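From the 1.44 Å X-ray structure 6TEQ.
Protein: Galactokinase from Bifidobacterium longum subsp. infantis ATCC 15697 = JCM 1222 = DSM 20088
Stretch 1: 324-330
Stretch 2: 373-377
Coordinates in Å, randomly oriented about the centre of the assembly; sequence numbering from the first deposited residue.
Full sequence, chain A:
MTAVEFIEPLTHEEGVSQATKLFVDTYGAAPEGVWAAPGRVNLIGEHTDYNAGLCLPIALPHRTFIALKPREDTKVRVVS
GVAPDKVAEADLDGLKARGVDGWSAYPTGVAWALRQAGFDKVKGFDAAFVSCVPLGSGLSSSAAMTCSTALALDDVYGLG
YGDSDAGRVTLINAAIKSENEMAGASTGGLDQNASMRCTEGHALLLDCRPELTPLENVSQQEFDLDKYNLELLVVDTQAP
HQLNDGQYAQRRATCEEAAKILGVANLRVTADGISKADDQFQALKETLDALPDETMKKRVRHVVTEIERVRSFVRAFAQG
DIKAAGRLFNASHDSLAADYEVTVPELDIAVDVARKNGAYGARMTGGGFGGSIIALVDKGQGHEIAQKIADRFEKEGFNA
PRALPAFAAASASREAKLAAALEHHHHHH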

# COMPACT_ATOMS: atom_id res chain seq x y z
N ALA A 324 -7.94 9.70 21.24
CA ALA A 324 -8.53 10.40 20.09
C ALA A 324 -8.03 9.75 18.80
O ALA A 324 -8.85 9.51 17.89
CB ALA A 324 -8.24 11.88 20.19
N ALA A 325 -6.76 9.42 18.73
CA ALA A 325 -6.18 8.76 17.54
C ALA A 325 -6.92 7.44 17.30
O ALA A 325 -7.31 7.12 16.15
CB ALA A 325 -4.69 8.61 17.71
N GLY A 326 -7.10 6.67 18.37
CA GLY A 326 -7.81 5.39 18.27
C GLY A 326 -9.26 5.57 17.86
O GLY A 326 -9.73 4.78 17.03
N ARG A 327 -9.96 6.60 18.37
CA ARG A 327 -11.37 6.83 17.94
C ARG A 327 -11.41 7.13 16.43
O ARG A 327 -12.34 6.75 15.76
CB ARG A 327 -12.00 7.96 18.76
CG ARG A 327 -12.20 7.53 20.20
CD ARG A 327 -13.02 8.51 20.93
NE ARG A 327 -12.34 9.73 21.15
CZ ARG A 327 -11.71 10.06 22.29
NH1 ARG A 327 -11.58 9.18 23.28
NH2 ARG A 327 -11.15 11.24 22.36
N LEU A 328 -10.39 7.80 15.95
CA LEU A 328 -10.33 8.15 14.49
C LEU A 328 -10.11 6.86 13.68
O LEU A 328 -10.75 6.70 12.66
CB LEU A 328 -9.21 9.16 14.29
CG LEU A 328 -9.62 10.57 14.69
CD1 LEU A 328 -8.43 11.44 15.03
CD2 LEU A 328 -10.44 11.23 13.61
N PHE A 329 -9.20 5.99 14.13
CA PHE A 329 -9.11 4.65 13.53
C PHE A 329 -10.51 4.05 13.45
O PHE A 329 -10.88 3.44 12.43
CB PHE A 329 -8.21 3.70 14.30
CG PHE A 329 -6.76 3.70 13.96
CD1 PHE A 329 -6.13 4.73 13.25
CD2 PHE A 329 -6.04 2.53 14.23
CE1 PHE A 329 -4.78 4.66 12.94
CE2 PHE A 329 -4.67 2.48 13.99
CZ PHE A 329 -4.07 3.53 13.29
N ASN A 330 -11.20 4.03 14.60
CA ASN A 330 -12.47 3.33 14.69
C ASN A 330 -13.49 3.95 13.74
O ASN A 330 -14.24 3.17 13.07
CB ASN A 330 -12.99 3.34 16.12
CG ASN A 330 -12.23 2.44 17.06
OD1 ASN A 330 -11.58 1.52 16.57
ND2 ASN A 330 -12.42 2.66 18.36
N ILE A 373 -6.07 -6.03 9.25
CA ILE A 373 -6.44 -4.99 10.20
C ILE A 373 -5.20 -4.49 10.88
O ILE A 373 -4.18 -5.18 11.00
CB ILE A 373 -7.55 -5.43 11.19
CG1 ILE A 373 -7.05 -6.39 12.28
CG2 ILE A 373 -8.75 -5.96 10.50
CD1 ILE A 373 -7.74 -6.16 13.54
N ILE A 374 -5.34 -3.31 11.44
CA ILE A 374 -4.35 -2.70 12.33
C ILE A 374 -5.07 -2.22 13.58
O ILE A 374 -6.25 -1.92 13.57
CB ILE A 374 -3.59 -1.57 11.62
CG1 ILE A 374 -4.47 -0.36 11.41
CG2 ILE A 374 -2.95 -2.10 10.34
CD1 ILE A 374 -3.81 0.80 10.71
N ALA A 375 -4.30 -2.15 14.64
CA ALA A 375 -4.79 -1.66 15.93
C ALA A 375 -3.67 -0.95 16.67
O ALA A 375 -2.52 -1.47 16.77
CB ALA A 375 -5.34 -2.83 16.74
N LEU A 376 -4.02 0.18 17.24
CA LEU A 376 -3.16 0.90 18.19
C LEU A 376 -3.46 0.23 19.51
O LEU A 376 -4.57 0.32 19.97
CB LEU A 376 -3.47 2.38 18.20
CG LEU A 376 -2.94 3.17 17.04
CD1 LEU A 376 -3.56 4.59 17.08
CD2 LEU A 376 -1.41 3.26 17.05
N VAL A 377 -2.42 -0.34 20.12
CA VAL A 377 -2.54 -1.05 21.39
C VAL A 377 -1.40 -0.62 22.30
O VAL A 377 -0.40 -0.09 21.83
CB VAL A 377 -2.55 -2.57 21.17
CG1 VAL A 377 -3.57 -2.97 20.16
CG2 VAL A 377 -1.19 -3.08 20.80

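A helix packed on a sheet usually needs very few side chains to make the contact, because the strand offers alternate residues to the helix and the helix returns to the same face every three or four residues. The pairing of strand 373-377 with helix 324-330 in this galactokinase is a compact example. The two elements run nearly antiparallel, at 162°, with their axes 9.0 Å apart at closest approach. No hydrogen bond crosses between them; the helix spends its amide groups on itself, as in the bond from Phe-329 N to Ala-325 O (3.0 Å), and apolar contact does the rest.

Ile-373, the first residue of the stretch, lies out of reach of the helix, although it is buried in the protein. Ile-374 makes the first contact. Its CA-to-CB bond points sideways, but chi1 near +60° (p) and a t chi2 (-180°) bring the end of the side chain closer, so that Ile-374 CD1 lies 3.8 Å from Phe-329 CZ. A branched aliphatic side chain suits this position, since its CD1 arm can still end against the aromatic ring although the CA-to-CB bond starts sideways.

Ala-375 turns its CB away from the helix, as the alternation of a strand leads one to expect. What it offers is backbone: its carbonyl carbon, Ala-375 C, sits at the ring edge, 4.5 Å from Phe-329 CE2, and little of the residue is covered.

Leu-376 is the centre of the contact. It points toward the helix, and its m,t rotamer carries Leu-376 CD1 over one face of the Phe-329 ring, 4.0 Å from the ring centroid and 16° off the normal, a CH-pi arrangement. Leu-376 CG also approaches Phe-329 CE2 at 3.6 Å. The same methyl, Leu-376 CD1, reaches one turn back along the helix, to Ala-325 CB at 4.2 Å and Gly-326 N at 4.3 Å. Small residues suit this part of the helix: Ala-325 points toward the strand with a single methyl, while Gly-326, which has no side chain, meets the leucine through its backbone. Gly-326 CA lies 6.5 Å from Leu-376 CA.

Val-377 again falls out of reach, closing the pattern. Of the 221 Å² buried between the stretches, both sides summed, Phe-329 and Leu-376 contribute 82 and 73 Å², well over half together. The principle is plain: one broad ring on the helix and one branched aliphatic chain on the strand supply most of the interface, and smaller residues beside them add modest contacts.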